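Local coordinates for protein regulator of chromosome condensation (Saccharomyces cerevisiae, PDB 3OF7) that promotes the exchange of GDP for GTP on the Ran-type GTPases Gsp1 and Gsp2, binds chromatin and controls RNA metabolism and transport, at residues Val96-Gly100 and Trp172-Arg176. Sequence-based numbering, arbitrary orientation.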
ATOM      1  N   VAL A  96     -12.615 -15.119   0.937  1.00 20.20           N
ATOM      2  CA  VAL A  96     -12.911 -14.842   2.353  1.00 19.48           C
ATOM      3  C   VAL A  96     -13.597 -13.483   2.580  1.00 19.30           C
ATOM      4  O   VAL A  96     -13.381 -12.820   3.598  1.00 18.87           O
ATOM      5  CB  VAL A  96     -11.667 -15.030   3.265  1.00 19.59           C
ATOM      6  CG1 VAL A  96     -11.328 -16.524   3.407  1.00 19.47           C
ATOM      7  CG2 VAL A  96     -10.446 -14.239   2.725  1.00 18.81           C
ATOM      8  N   GLY A  97     -14.426 -13.086   1.619  1.00 19.16           N
ATOM      9  CA  GLY A  97     -15.298 -11.918   1.759  1.00 19.16           C
ATOM     10  C   GLY A  97     -14.710 -10.542   1.482  1.00 18.84           C
ATOM     11  O   GLY A  97     -15.406  -9.541   1.635  1.00 19.30           O
ATOM     12  N   ALA A  98     -13.453 -10.470   1.051  1.00 18.31           N
ATOM     13  CA  ALA A  98     -12.764  -9.169   0.935  1.00 18.01           C
ATOM     14  C   ALA A  98     -13.429  -8.153  -0.008  1.00 17.70           C
ATOM     15  O   ALA A  98     -13.262  -6.943   0.171  1.00 17.61           O
ATOM     16  CB  ALA A  98     -11.283  -9.354   0.562  1.00 18.13           C
ATOM     17  N   LEU A  99     -14.168  -8.632  -1.006  1.00 17.51           N
ATOM     18  CA  LEU A  99     -14.803  -7.717  -1.967  1.00 17.91           C
ATOM     19  C   LEU A  99     -16.036  -7.018  -1.395  1.00 18.25           C
ATOM     20  O   LEU A  99     -16.488  -6.005  -1.939  1.00 18.14           O
ATOM     21  CB  LEU A  99     -15.146  -8.421  -3.285  1.00 17.25           C
ATOM     22  CG  LEU A  99     -14.030  -9.162  -4.033  1.00 17.76           C
ATOM     23  CD1 LEU A  99     -14.537  -9.570  -5.411  1.00 17.63           C
ATOM     24  CD2 LEU A  99     -12.763  -8.309  -4.146  1.00 17.61           C
ATOM     25  N   GLY A 100     -16.579  -7.569  -0.310  1.00 18.83           N
ATOM     26  CA  GLY A 100     -17.738  -6.980   0.373  1.00 19.95           C
ATOM     27  C   GLY A 100     -19.009  -6.960  -0.453  1.00 20.97           C
ATOM     28  O   GLY A 100     -19.871  -6.092  -0.261  1.00 21.03           O
ATOM     29  N   TRP A 172     -14.496  -5.370   6.490  1.00 16.98           N
ATOM     30  CA  TRP A 172     -14.991  -6.670   6.025  1.00 16.53           C
ATOM     31  C   TRP A 172     -13.845  -7.581   5.565  1.00 16.69           C
ATOM     32  O   TRP A 172     -12.704  -7.129   5.405  1.00 16.05           O
ATOM     33  CB  TRP A 172     -16.079  -6.522   4.937  1.00 16.85           C
ATOM     34  CG  TRP A 172     -15.699  -5.771   3.665  1.00 16.20           C
ATOM     35  CD1 TRP A 172     -15.412  -6.326   2.446  1.00 17.13           C
ATOM     36  CD2 TRP A 172     -15.604  -4.346   3.484  1.00 15.49           C
ATOM     37  NE1 TRP A 172     -15.134  -5.341   1.521  1.00 15.55           N
ATOM     38  CE2 TRP A 172     -15.243  -4.118   2.133  1.00 15.78           C
ATOM     39  CE3 TRP A 172     -15.780  -3.240   4.333  1.00 16.93           C
ATOM     40  CZ2 TRP A 172     -15.057  -2.831   1.611  1.00 15.18           C
ATOM     41  CZ3 TRP A 172     -15.587  -1.952   3.814  1.00 16.73           C
ATOM     42  CH2 TRP A 172     -15.227  -1.764   2.462  1.00 16.73           C
ATOM     43  N   GLY A 173     -14.151  -8.862   5.380  1.00 16.30           N
ATOM     44  CA  GLY A 173     -13.146  -9.863   5.012  1.00 16.15           C
ATOM     45  C   GLY A 173     -12.704 -10.628   6.247  1.00 16.58           C
ATOM     46  O   GLY A 173     -13.543 -10.979   7.095  1.00 16.04           O
ATOM     47  N   THR A 174     -11.400 -10.883   6.360  1.00 15.85           N
ATOM     48  CA  THR A 174     -10.849 -11.615   7.506  1.00 16.07           C
ATOM     49  C   THR A 174      -9.350 -11.374   7.626  1.00 16.05           C
ATOM     50  O   THR A 174      -8.749 -10.762   6.736  1.00 16.31           O
ATOM     51  CB  THR A 174     -11.134 -13.146   7.411  1.00 16.15           C
ATOM     52  OG1 THR A 174     -10.938 -13.756   8.695  1.00 17.30           O
ATOM     53  CG2 THR A 174     -10.208 -13.831   6.389  1.00 15.94           C
ATOM     54  N   PHE A 175      -8.755 -11.829   8.726  1.00 15.68           N
ATOM     55  CA  PHE A 175      -7.301 -11.898   8.833  1.00 16.41           C
ATOM     56  C   PHE A 175      -6.848 -13.347   8.829  1.00 17.32           C
ATOM     57  O   PHE A 175      -7.363 -14.183   9.587  1.00 17.31           O
ATOM     58  CB  PHE A 175      -6.783 -11.212  10.104  1.00 16.09           C
ATOM     59  CG  PHE A 175      -7.261  -9.801  10.269  1.00 16.20           C
ATOM     60  CD1 PHE A 175      -8.288  -9.502  11.161  1.00 16.28           C
ATOM     61  CD2 PHE A 175      -6.692  -8.770   9.529  1.00 15.56           C
ATOM     62  CE1 PHE A 175      -8.745  -8.176  11.320  1.00 15.94           C
ATOM     63  CE2 PHE A 175      -7.138  -7.445   9.682  1.00 16.90           C
ATOM     64  CZ  PHE A 175      -8.173  -7.154  10.582  1.00 15.31           C
ATOM     65  N   ARG A 176      -5.879 -13.637   7.966  1.00 18.03           N
ATOM     66  CA  ARG A 176      -5.187 -14.908   8.012  1.00 19.58           C
ATOM     67  C   ARG A 176      -3.952 -14.823   8.902  1.00 20.35           C
ATOM     68  O   ARG A 176      -3.573 -13.755   9.381  1.00 20.27           O
ATOM     69  CB  ARG A 176      -4.799 -15.366   6.602  1.00 19.41           C
ATOM     70  CG  ARG A 176      -5.964 -15.874   5.770  1.00 20.63           C
ATOM     71  CD  ARG A 176      -5.471 -16.362   4.414  1.00 22.83           C
ATOM     72  NE  ARG A 176      -6.576 -16.684   3.518  1.00 25.93           N
ATOM     73  CZ  ARG A 176      -7.179 -17.869   3.457  0.70 27.60           C
ATOM     74  NH1 ARG A 176      -6.785 -18.869   4.238  1.00 28.88           N
ATOM     75  NH2 ARG A 176      -8.183 -18.049   2.609  1.00 28.98           N
TER
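Ala98 O takes two donors, Trp172 NE1 across the contact and the hydroxyl OG of Ser160. The bond from Trp172 NE1 to Ala98 O is 2.8 Å long but bent to 116° at the hydrogen, and so weak. Trp172 CG stands between its own backbone N and carbonyl carbon, chi1 59°, which turns the indole to the turn of segment 96-100. Gly97 O lies in the plane of the ring, at its edge, 3.3 Å from Trp172 CD1. The same oxygen accepts Gly100 N at 3.0 Å and closes the type I turn from Gly97 to Gly100. Segment 96-100 belongs to the second RCC1 repeat and segment 172-176 to the third, so the contact joins two successive repeats of the RCC1 beta-propeller. Beside the indole the backbones come close, and Gly173 CA makes a CA-H...O contact with Val96 O at 3.3 Å. A leucine in place of Trp172 would probably cost Ala98 O its weak indole bond and open a gap against the turn. Farther along, Thr174 CG2 packs on Val96 CB at 3.7 Å, while Thr174 OG1 hydrogen-bonds to Lys190 O. Arg176, extended from CG to NE, brings NH2 to 3.6 Å from Val96 CG1.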